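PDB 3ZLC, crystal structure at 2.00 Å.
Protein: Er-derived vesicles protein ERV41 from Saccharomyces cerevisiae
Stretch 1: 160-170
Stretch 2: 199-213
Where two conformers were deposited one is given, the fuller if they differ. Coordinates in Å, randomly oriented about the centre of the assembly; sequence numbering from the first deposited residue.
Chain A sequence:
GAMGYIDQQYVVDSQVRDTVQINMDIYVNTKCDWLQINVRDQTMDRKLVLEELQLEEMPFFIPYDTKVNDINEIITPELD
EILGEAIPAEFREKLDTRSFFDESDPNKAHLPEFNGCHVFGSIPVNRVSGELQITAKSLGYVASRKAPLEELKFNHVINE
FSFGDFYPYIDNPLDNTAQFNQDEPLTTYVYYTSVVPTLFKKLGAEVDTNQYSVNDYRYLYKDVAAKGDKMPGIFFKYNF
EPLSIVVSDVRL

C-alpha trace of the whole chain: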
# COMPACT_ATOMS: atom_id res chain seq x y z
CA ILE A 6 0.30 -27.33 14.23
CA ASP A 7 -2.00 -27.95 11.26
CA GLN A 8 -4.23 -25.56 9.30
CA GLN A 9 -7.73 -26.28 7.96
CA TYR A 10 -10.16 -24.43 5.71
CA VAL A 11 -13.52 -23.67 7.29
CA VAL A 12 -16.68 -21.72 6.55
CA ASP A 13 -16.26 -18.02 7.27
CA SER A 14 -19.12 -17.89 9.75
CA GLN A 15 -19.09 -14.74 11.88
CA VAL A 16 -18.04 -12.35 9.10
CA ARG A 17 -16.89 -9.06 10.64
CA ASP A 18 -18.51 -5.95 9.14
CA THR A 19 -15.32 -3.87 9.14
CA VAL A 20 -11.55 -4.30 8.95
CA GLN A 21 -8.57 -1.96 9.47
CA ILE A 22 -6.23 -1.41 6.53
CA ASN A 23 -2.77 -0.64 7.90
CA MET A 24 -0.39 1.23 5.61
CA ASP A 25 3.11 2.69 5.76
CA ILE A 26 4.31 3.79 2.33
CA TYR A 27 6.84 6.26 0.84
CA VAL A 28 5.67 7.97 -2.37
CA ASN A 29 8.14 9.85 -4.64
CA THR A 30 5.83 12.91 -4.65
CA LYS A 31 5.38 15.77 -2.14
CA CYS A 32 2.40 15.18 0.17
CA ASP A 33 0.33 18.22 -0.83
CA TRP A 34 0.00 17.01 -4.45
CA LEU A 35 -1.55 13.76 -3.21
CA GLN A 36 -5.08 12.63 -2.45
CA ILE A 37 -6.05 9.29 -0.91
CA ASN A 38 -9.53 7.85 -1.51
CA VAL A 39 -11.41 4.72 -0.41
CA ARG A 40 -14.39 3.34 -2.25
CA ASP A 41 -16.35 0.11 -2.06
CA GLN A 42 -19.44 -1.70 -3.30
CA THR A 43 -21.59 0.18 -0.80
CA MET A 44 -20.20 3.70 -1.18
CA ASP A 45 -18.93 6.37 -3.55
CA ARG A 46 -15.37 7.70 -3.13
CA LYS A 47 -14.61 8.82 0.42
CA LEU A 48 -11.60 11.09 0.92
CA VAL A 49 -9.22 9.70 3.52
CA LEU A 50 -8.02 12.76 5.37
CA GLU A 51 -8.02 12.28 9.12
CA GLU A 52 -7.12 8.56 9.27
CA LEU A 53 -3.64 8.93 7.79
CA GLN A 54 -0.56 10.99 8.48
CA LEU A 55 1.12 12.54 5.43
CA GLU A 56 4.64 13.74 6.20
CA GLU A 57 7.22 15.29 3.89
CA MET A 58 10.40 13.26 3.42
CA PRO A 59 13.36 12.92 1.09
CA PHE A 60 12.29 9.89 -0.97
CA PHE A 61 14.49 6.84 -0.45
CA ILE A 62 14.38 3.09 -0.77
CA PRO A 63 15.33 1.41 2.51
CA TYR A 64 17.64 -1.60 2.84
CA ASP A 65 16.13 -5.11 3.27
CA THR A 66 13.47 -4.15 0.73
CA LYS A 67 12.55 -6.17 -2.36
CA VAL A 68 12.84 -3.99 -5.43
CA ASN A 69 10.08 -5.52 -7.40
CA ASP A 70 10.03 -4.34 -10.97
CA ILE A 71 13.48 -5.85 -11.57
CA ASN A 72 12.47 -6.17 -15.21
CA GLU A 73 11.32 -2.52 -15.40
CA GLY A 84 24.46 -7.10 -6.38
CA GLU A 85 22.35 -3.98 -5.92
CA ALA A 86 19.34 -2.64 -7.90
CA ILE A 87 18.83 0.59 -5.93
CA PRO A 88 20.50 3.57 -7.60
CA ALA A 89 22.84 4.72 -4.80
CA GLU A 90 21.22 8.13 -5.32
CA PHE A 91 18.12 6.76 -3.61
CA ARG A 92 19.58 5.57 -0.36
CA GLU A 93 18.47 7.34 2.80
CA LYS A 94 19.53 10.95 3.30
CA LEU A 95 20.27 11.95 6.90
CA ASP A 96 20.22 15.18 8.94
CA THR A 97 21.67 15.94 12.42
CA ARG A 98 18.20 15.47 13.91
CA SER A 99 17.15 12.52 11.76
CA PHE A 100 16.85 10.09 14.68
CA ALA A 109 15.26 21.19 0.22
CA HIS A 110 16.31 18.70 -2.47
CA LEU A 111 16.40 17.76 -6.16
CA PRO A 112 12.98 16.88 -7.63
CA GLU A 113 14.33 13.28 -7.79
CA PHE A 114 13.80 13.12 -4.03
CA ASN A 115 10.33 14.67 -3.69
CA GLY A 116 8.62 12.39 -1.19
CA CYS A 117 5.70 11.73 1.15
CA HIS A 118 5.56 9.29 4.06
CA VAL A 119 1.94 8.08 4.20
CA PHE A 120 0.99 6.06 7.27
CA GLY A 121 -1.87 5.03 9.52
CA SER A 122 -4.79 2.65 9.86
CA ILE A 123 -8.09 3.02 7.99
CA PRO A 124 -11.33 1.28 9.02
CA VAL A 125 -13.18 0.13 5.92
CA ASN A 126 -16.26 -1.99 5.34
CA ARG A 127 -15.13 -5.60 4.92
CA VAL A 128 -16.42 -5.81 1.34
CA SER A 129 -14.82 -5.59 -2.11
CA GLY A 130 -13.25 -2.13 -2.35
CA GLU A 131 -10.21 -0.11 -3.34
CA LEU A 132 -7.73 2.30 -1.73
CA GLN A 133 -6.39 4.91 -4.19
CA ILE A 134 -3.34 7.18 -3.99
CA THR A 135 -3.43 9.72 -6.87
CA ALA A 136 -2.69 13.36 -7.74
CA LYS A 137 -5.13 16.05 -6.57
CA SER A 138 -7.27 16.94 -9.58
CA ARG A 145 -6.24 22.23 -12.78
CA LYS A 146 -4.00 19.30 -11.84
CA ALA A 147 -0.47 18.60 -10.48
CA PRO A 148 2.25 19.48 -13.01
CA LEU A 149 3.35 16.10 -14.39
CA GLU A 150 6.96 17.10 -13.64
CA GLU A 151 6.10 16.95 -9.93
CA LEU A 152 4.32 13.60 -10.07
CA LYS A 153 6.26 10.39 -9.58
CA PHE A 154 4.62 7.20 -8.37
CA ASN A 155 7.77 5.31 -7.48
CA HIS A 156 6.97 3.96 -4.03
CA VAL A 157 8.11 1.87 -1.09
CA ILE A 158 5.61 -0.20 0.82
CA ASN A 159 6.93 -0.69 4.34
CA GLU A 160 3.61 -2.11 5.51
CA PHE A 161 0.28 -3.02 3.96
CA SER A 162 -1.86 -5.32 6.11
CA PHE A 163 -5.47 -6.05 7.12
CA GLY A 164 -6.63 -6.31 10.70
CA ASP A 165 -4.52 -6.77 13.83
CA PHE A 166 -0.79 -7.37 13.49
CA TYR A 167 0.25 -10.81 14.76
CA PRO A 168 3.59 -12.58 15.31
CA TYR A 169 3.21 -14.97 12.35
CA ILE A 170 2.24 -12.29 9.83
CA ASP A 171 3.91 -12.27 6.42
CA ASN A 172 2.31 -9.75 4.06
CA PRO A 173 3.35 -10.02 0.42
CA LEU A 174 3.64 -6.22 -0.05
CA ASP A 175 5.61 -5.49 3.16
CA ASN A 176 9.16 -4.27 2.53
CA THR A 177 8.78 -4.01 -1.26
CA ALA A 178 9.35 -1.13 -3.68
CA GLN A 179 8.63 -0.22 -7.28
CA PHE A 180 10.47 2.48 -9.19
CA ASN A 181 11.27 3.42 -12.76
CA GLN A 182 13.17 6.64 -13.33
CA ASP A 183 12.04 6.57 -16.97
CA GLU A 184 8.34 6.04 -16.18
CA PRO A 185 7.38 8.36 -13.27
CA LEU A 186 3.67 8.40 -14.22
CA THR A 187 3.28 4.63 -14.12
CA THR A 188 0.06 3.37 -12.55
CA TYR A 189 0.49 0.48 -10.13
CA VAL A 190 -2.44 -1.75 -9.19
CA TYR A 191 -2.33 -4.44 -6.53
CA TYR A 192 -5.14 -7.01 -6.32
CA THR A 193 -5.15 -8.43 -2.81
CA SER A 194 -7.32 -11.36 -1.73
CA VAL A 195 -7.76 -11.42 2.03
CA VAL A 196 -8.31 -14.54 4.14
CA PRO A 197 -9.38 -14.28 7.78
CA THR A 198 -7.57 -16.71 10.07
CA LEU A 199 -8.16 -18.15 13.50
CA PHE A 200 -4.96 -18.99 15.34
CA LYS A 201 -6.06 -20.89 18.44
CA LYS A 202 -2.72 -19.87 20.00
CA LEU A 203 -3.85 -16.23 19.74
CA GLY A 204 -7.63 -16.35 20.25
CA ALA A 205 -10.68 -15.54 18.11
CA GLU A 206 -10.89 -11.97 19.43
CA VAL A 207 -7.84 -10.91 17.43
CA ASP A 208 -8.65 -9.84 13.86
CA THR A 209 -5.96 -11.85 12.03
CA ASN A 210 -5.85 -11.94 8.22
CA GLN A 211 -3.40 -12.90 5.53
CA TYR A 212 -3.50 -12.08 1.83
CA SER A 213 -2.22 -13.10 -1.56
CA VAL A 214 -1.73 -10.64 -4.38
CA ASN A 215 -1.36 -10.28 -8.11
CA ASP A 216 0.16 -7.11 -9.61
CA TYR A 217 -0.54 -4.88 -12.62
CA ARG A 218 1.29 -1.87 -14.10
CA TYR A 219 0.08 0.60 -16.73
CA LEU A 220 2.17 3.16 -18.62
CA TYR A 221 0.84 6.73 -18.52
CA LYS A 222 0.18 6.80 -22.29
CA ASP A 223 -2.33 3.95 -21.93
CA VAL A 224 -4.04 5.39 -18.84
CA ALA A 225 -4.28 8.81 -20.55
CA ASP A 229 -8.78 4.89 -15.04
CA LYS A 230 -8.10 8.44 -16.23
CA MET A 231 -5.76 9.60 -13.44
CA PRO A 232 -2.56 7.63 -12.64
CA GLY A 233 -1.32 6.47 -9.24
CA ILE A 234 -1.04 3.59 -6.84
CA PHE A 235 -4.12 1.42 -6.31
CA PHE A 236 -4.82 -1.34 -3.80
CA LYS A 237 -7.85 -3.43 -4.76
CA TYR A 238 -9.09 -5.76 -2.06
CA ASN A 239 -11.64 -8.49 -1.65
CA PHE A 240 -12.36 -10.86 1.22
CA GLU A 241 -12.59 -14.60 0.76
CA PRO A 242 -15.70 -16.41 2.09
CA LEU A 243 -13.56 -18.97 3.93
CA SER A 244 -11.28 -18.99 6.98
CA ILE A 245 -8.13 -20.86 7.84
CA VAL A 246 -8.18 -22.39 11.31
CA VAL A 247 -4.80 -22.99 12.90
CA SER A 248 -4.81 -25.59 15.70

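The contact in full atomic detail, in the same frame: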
# COMPACT_ATOMS: atom_id res chain seq x y z
N GLU A 160 4.68 -1.25 5.02
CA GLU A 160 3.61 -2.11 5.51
C GLU A 160 2.34 -1.94 4.70
O GLU A 160 1.99 -0.82 4.31
CB GLU A 160 3.27 -1.81 6.99
CG GLU A 160 2.19 -2.78 7.53
CD GLU A 160 1.73 -2.47 8.95
OE1 GLU A 160 2.19 -1.46 9.52
OE2 GLU A 160 0.90 -3.25 9.49
N PHE A 161 1.65 -3.05 4.46
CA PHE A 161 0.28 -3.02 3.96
C PHE A 161 -0.39 -4.30 4.47
O PHE A 161 -0.06 -5.39 4.02
CB PHE A 161 0.23 -2.97 2.43
CG PHE A 161 -1.14 -2.71 1.91
CD1 PHE A 161 -1.68 -1.43 2.00
CD2 PHE A 161 -1.91 -3.73 1.36
CE1 PHE A 161 -2.97 -1.16 1.53
CE2 PHE A 161 -3.19 -3.47 0.90
CZ PHE A 161 -3.72 -2.19 0.99
N SER A 162 -1.29 -4.16 5.44
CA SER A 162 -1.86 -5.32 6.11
C SER A 162 -3.32 -5.05 6.44
O SER A 162 -3.78 -3.89 6.36
CB SER A 162 -1.08 -5.64 7.40
OG SER A 162 -1.20 -4.57 8.33
N PHE A 163 -4.04 -6.11 6.80
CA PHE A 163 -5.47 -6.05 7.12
C PHE A 163 -5.65 -6.60 8.51
O PHE A 163 -5.23 -7.74 8.80
CB PHE A 163 -6.27 -6.93 6.16
CG PHE A 163 -6.22 -6.47 4.74
CD1 PHE A 163 -5.17 -6.84 3.91
CD2 PHE A 163 -7.20 -5.62 4.23
CE1 PHE A 163 -5.11 -6.41 2.59
CE2 PHE A 163 -7.15 -5.17 2.90
CZ PHE A 163 -6.10 -5.57 2.08
N GLY A 164 -6.29 -5.82 9.38
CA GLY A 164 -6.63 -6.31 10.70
C GLY A 164 -5.55 -6.06 11.74
O GLY A 164 -4.79 -5.08 11.65
N ASP A 165 -5.49 -6.93 12.75
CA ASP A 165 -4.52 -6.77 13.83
C ASP A 165 -3.18 -7.43 13.47
O ASP A 165 -3.14 -8.54 12.95
CB ASP A 165 -5.07 -7.44 15.09
CG ASP A 165 -6.32 -6.74 15.62
OD1 ASP A 165 -6.41 -5.52 15.46
OD2 ASP A 165 -7.20 -7.43 16.17
N PHE A 166 -2.08 -6.76 13.77
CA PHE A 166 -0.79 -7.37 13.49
C PHE A 166 -0.62 -8.59 14.40
O PHE A 166 -1.20 -8.64 15.50
CB PHE A 166 0.35 -6.37 13.67
CG PHE A 166 1.39 -6.43 12.57
CD1 PHE A 166 1.08 -6.00 11.27
CD2 PHE A 166 2.67 -6.92 12.83
CE1 PHE A 166 2.03 -6.06 10.25
CE2 PHE A 166 3.63 -6.97 11.82
CZ PHE A 166 3.31 -6.55 10.52
N TYR A 167 0.08 -9.61 13.94
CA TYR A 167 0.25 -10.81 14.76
C TYR A 167 1.64 -11.38 14.49
O TYR A 167 2.24 -11.04 13.46
CB TYR A 167 -0.87 -11.83 14.49
CG TYR A 167 -1.01 -12.24 13.04
CD1 TYR A 167 -1.67 -11.43 12.13
CD2 TYR A 167 -0.49 -13.46 12.60
CE1 TYR A 167 -1.81 -11.82 10.79
CE2 TYR A 167 -0.62 -13.85 11.27
CZ TYR A 167 -1.29 -13.02 10.38
OH TYR A 167 -1.41 -13.41 9.06
N PRO A 168 2.17 -12.21 15.40
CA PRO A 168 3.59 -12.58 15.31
C PRO A 168 3.95 -13.40 14.06
O PRO A 168 5.11 -13.40 13.64
CB PRO A 168 3.82 -13.42 16.57
CG PRO A 168 2.79 -12.92 17.52
CD PRO A 168 1.58 -12.63 16.69
N TYR A 169 2.96 -14.06 13.47
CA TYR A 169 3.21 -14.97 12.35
C TYR A 169 3.01 -14.29 11.01
O TYR A 169 3.16 -14.92 9.95
CB TYR A 169 2.24 -16.15 12.41
CG TYR A 169 1.95 -16.64 13.81
CD1 TYR A 169 2.98 -16.89 14.71
CD2 TYR A 169 0.64 -16.83 14.24
CE1 TYR A 169 2.71 -17.34 16.01
CE2 TYR A 169 0.36 -17.28 15.54
CZ TYR A 169 1.40 -17.53 16.41
OH TYR A 169 1.13 -18.00 17.69
N ILE A 170 2.66 -13.00 11.04
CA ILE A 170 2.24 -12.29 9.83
C ILE A 170 3.35 -12.25 8.77
O ILE A 170 4.54 -12.18 9.08
CB ILE A 170 1.71 -10.87 10.16
CG1 ILE A 170 0.84 -10.32 9.04
CG2 ILE A 170 2.84 -9.92 10.50
CD1 ILE A 170 0.02 -9.08 9.49
N LEU A 199 -8.03 -17.98 12.07
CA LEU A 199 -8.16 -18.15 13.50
C LEU A 199 -6.96 -18.95 13.99
O LEU A 199 -6.84 -20.14 13.70
CB LEU A 199 -9.48 -18.85 13.86
CG LEU A 199 -9.65 -19.30 15.32
CD1 LEU A 199 -9.16 -18.24 16.28
CD2 LEU A 199 -11.10 -19.64 15.64
N PHE A 200 -6.06 -18.28 14.71
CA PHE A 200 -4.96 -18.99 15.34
C PHE A 200 -5.39 -19.28 16.76
O PHE A 200 -5.49 -18.35 17.58
CB PHE A 200 -3.69 -18.13 15.39
CG PHE A 200 -3.12 -17.81 14.04
CD1 PHE A 200 -2.26 -18.71 13.40
CD2 PHE A 200 -3.43 -16.61 13.41
CE1 PHE A 200 -1.73 -18.41 12.15
CE2 PHE A 200 -2.89 -16.31 12.15
CZ PHE A 200 -2.04 -17.21 11.53
N LYS A 201 -5.63 -20.54 17.08
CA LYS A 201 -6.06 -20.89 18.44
C LYS A 201 -5.03 -20.50 19.50
O LYS A 201 -5.38 -20.32 20.67
CB LYS A 201 -6.42 -22.38 18.52
CG LYS A 201 -7.74 -22.73 17.84
CD LYS A 201 -8.02 -24.22 17.89
CE LYS A 201 -9.36 -24.54 17.23
NZ LYS A 201 -9.58 -26.01 17.10
N LYS A 202 -3.78 -20.34 19.09
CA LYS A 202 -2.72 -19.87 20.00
C LYS A 202 -2.85 -18.38 20.34
O LYS A 202 -2.22 -17.90 21.27
CB LYS A 202 -1.34 -20.15 19.40
CG LYS A 202 -0.74 -21.50 19.77
CD LYS A 202 0.71 -21.60 19.30
CE LYS A 202 1.58 -22.36 20.30
NZ LYS A 202 1.85 -23.77 19.91
N LEU A 203 -3.68 -17.67 19.58
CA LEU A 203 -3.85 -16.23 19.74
C LEU A 203 -5.25 -15.84 20.24
O LEU A 203 -5.42 -14.83 20.93
CB LEU A 203 -3.55 -15.52 18.42
CG LEU A 203 -2.11 -15.63 17.91
CD1 LEU A 203 -1.92 -14.81 16.64
CD2 LEU A 203 -1.12 -15.20 18.98
N GLY A 204 -6.25 -16.65 19.89
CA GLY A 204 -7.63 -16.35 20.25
C GLY A 204 -8.45 -15.87 19.07
O GLY A 204 -7.90 -15.40 18.06
N ALA A 205 -9.77 -15.95 19.19
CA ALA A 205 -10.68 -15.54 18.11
C ALA A 205 -10.96 -14.03 18.14
O ALA A 205 -11.45 -13.47 17.16
CB ALA A 205 -11.98 -16.33 18.18
N GLU A 206 -10.66 -13.40 19.27
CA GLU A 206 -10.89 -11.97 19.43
C GLU A 206 -9.93 -11.11 18.61
O GLU A 206 -10.22 -9.94 18.34
CB GLU A 206 -10.82 -11.57 20.91
CG GLU A 206 -9.43 -11.66 21.52
CD GLU A 206 -9.05 -13.08 21.93
OE1 GLU A 206 -9.89 -13.99 21.80
OE2 GLU A 206 -7.91 -13.28 22.41
N VAL A 207 -8.79 -11.67 18.23
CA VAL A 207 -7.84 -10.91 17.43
C VAL A 207 -8.20 -11.02 15.95
O VAL A 207 -8.44 -12.12 15.45
CB VAL A 207 -6.36 -11.34 17.70
CG1 VAL A 207 -6.15 -12.79 17.35
CG2 VAL A 207 -5.39 -10.46 16.95
N ASP A 208 -8.26 -9.88 15.26
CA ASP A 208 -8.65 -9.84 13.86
C ASP A 208 -7.46 -10.14 12.94
O ASP A 208 -6.90 -9.25 12.31
CB ASP A 208 -9.26 -8.46 13.53
CG ASP A 208 -9.90 -8.41 12.15
OD1 ASP A 208 -10.01 -9.47 11.49
OD2 ASP A 208 -10.30 -7.31 11.72
N THR A 209 -7.10 -11.42 12.84
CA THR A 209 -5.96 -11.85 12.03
C THR A 209 -6.36 -12.20 10.60
O THR A 209 -7.33 -12.92 10.38
CB THR A 209 -5.24 -13.05 12.66
OG1 THR A 209 -6.21 -14.05 13.02
CG2 THR A 209 -4.49 -12.62 13.91
N ASN A 210 -5.59 -11.69 9.64
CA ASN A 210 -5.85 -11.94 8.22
C ASN A 210 -4.53 -12.08 7.50
O ASN A 210 -3.53 -11.46 7.90
CB ASN A 210 -6.60 -10.76 7.58
CG ASN A 210 -7.91 -10.47 8.26
OD1 ASN A 210 -8.96 -10.96 7.84
ND2 ASN A 210 -7.87 -9.66 9.32
N GLN A 211 -4.54 -12.87 6.44
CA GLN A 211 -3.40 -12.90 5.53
C GLN A 211 -3.92 -12.70 4.11
O GLN A 211 -5.12 -12.89 3.83
CB GLN A 211 -2.67 -14.25 5.67
CG GLN A 211 -3.55 -15.49 5.38
CD GLN A 211 -2.88 -16.76 5.87
OE1 GLN A 211 -2.62 -16.90 7.07
NE2 GLN A 211 -2.57 -17.68 4.95
N TYR A 212 -3.05 -12.28 3.20
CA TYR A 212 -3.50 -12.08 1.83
C TYR A 212 -2.50 -12.56 0.81
O TYR A 212 -1.29 -12.69 1.09
CB TYR A 212 -3.89 -10.61 1.57
CG TYR A 212 -2.76 -9.59 1.63
CD1 TYR A 212 -2.34 -9.06 2.84
CD2 TYR A 212 -2.15 -9.13 0.46
CE1 TYR A 212 -1.32 -8.09 2.90
CE2 TYR A 212 -1.14 -8.17 0.50
CZ TYR A 212 -0.74 -7.66 1.71
OH TYR A 212 0.28 -6.73 1.74
N SER A 213 -3.03 -12.84 -0.38
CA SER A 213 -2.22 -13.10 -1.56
C SER A 213 -2.47 -11.93 -2.49
O SER A 213 -3.37 -11.13 -2.25
CB SER A 213 -2.61 -14.41 -2.24
OG SER A 213 -3.97 -14.41 -2.68
O HOH W 1 -3.89 -9.38 10.56
O HOH W 2 -2.77 -8.79 6.54
O HOH W 3 -3.16 -15.21 8.96

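A reciprocal pair of hydrogen bonds joins Asp 165 and Asp 208. Asp 165 N donates to Asp 208 O at 2.8 Å with an N-H...O angle of 160°, and Asp 208 N donates to Asp 165 OD2 at 2.8 Å and 162°. Aspartate suits position 165 because, at chi1 m, its carboxylate reaches back to the amide of the residue whose carbonyl its own backbone engages. Toward the start of strand 160-163, Tyr 212 OH donates to Phe 161 O at 2.7 Å. A weak bond, Asn 210 ND2 to Phe 163 O (3.3 Å, 139°), lies between; the same nitrogen also donates to Asp 208 OD1 at 3.1 Å, within its own stretch.

The strand axes, at 120° between N-to-C directions, come no closer than 6.8 Å, and water fills part of the gap. Water 2 accepts from Phe 163 N (3.0 Å) and donates to Asn 210 O (3.1 Å). Water 1 accepts from Asn 210 N at 3.0 Å and lies 2.8 Å from Phe 163 O and 2.6 Å from Asp 165 O. Water 3 lies 2.5 Å from Tyr 167 OH and donates to Gln 211 OE1 at 2.6 Å.

Gly 164 adopts phi/psi 90/-151, and its CA comes within 3.4 Å of Asp 208 O. An ideal CB on Gly 164 would lie 2.2 Å from Asp 208 O and 2.5 Å from Asn 210 ND2, so both conformation and contact require glycine.

Aromatic packing completes the 776 Å² of buried surface. Tyrosine suits buried position 212: its ring face takes the edge of buried Phe 163 (centroids 5.4 Å apart, planes at 79°), while its hydroxyl serves the Phe 161 carbonyl. Tyr 167, also buried, offers one face to Thr 209 CB, 4.2 Å from the ring centroid. Buried Phe 200, wholly apolar, meets two tyrosines: its CE2 is 3.5 Å from Tyr 167 CE2, and its CE1 is 3.5 Å from Tyr 169 CD2. Leu 203 extends this apolar patch, its CD1 lying 3.5 Å from Tyr 169 CE2 and 3.8 Å from Tyr 167 CB.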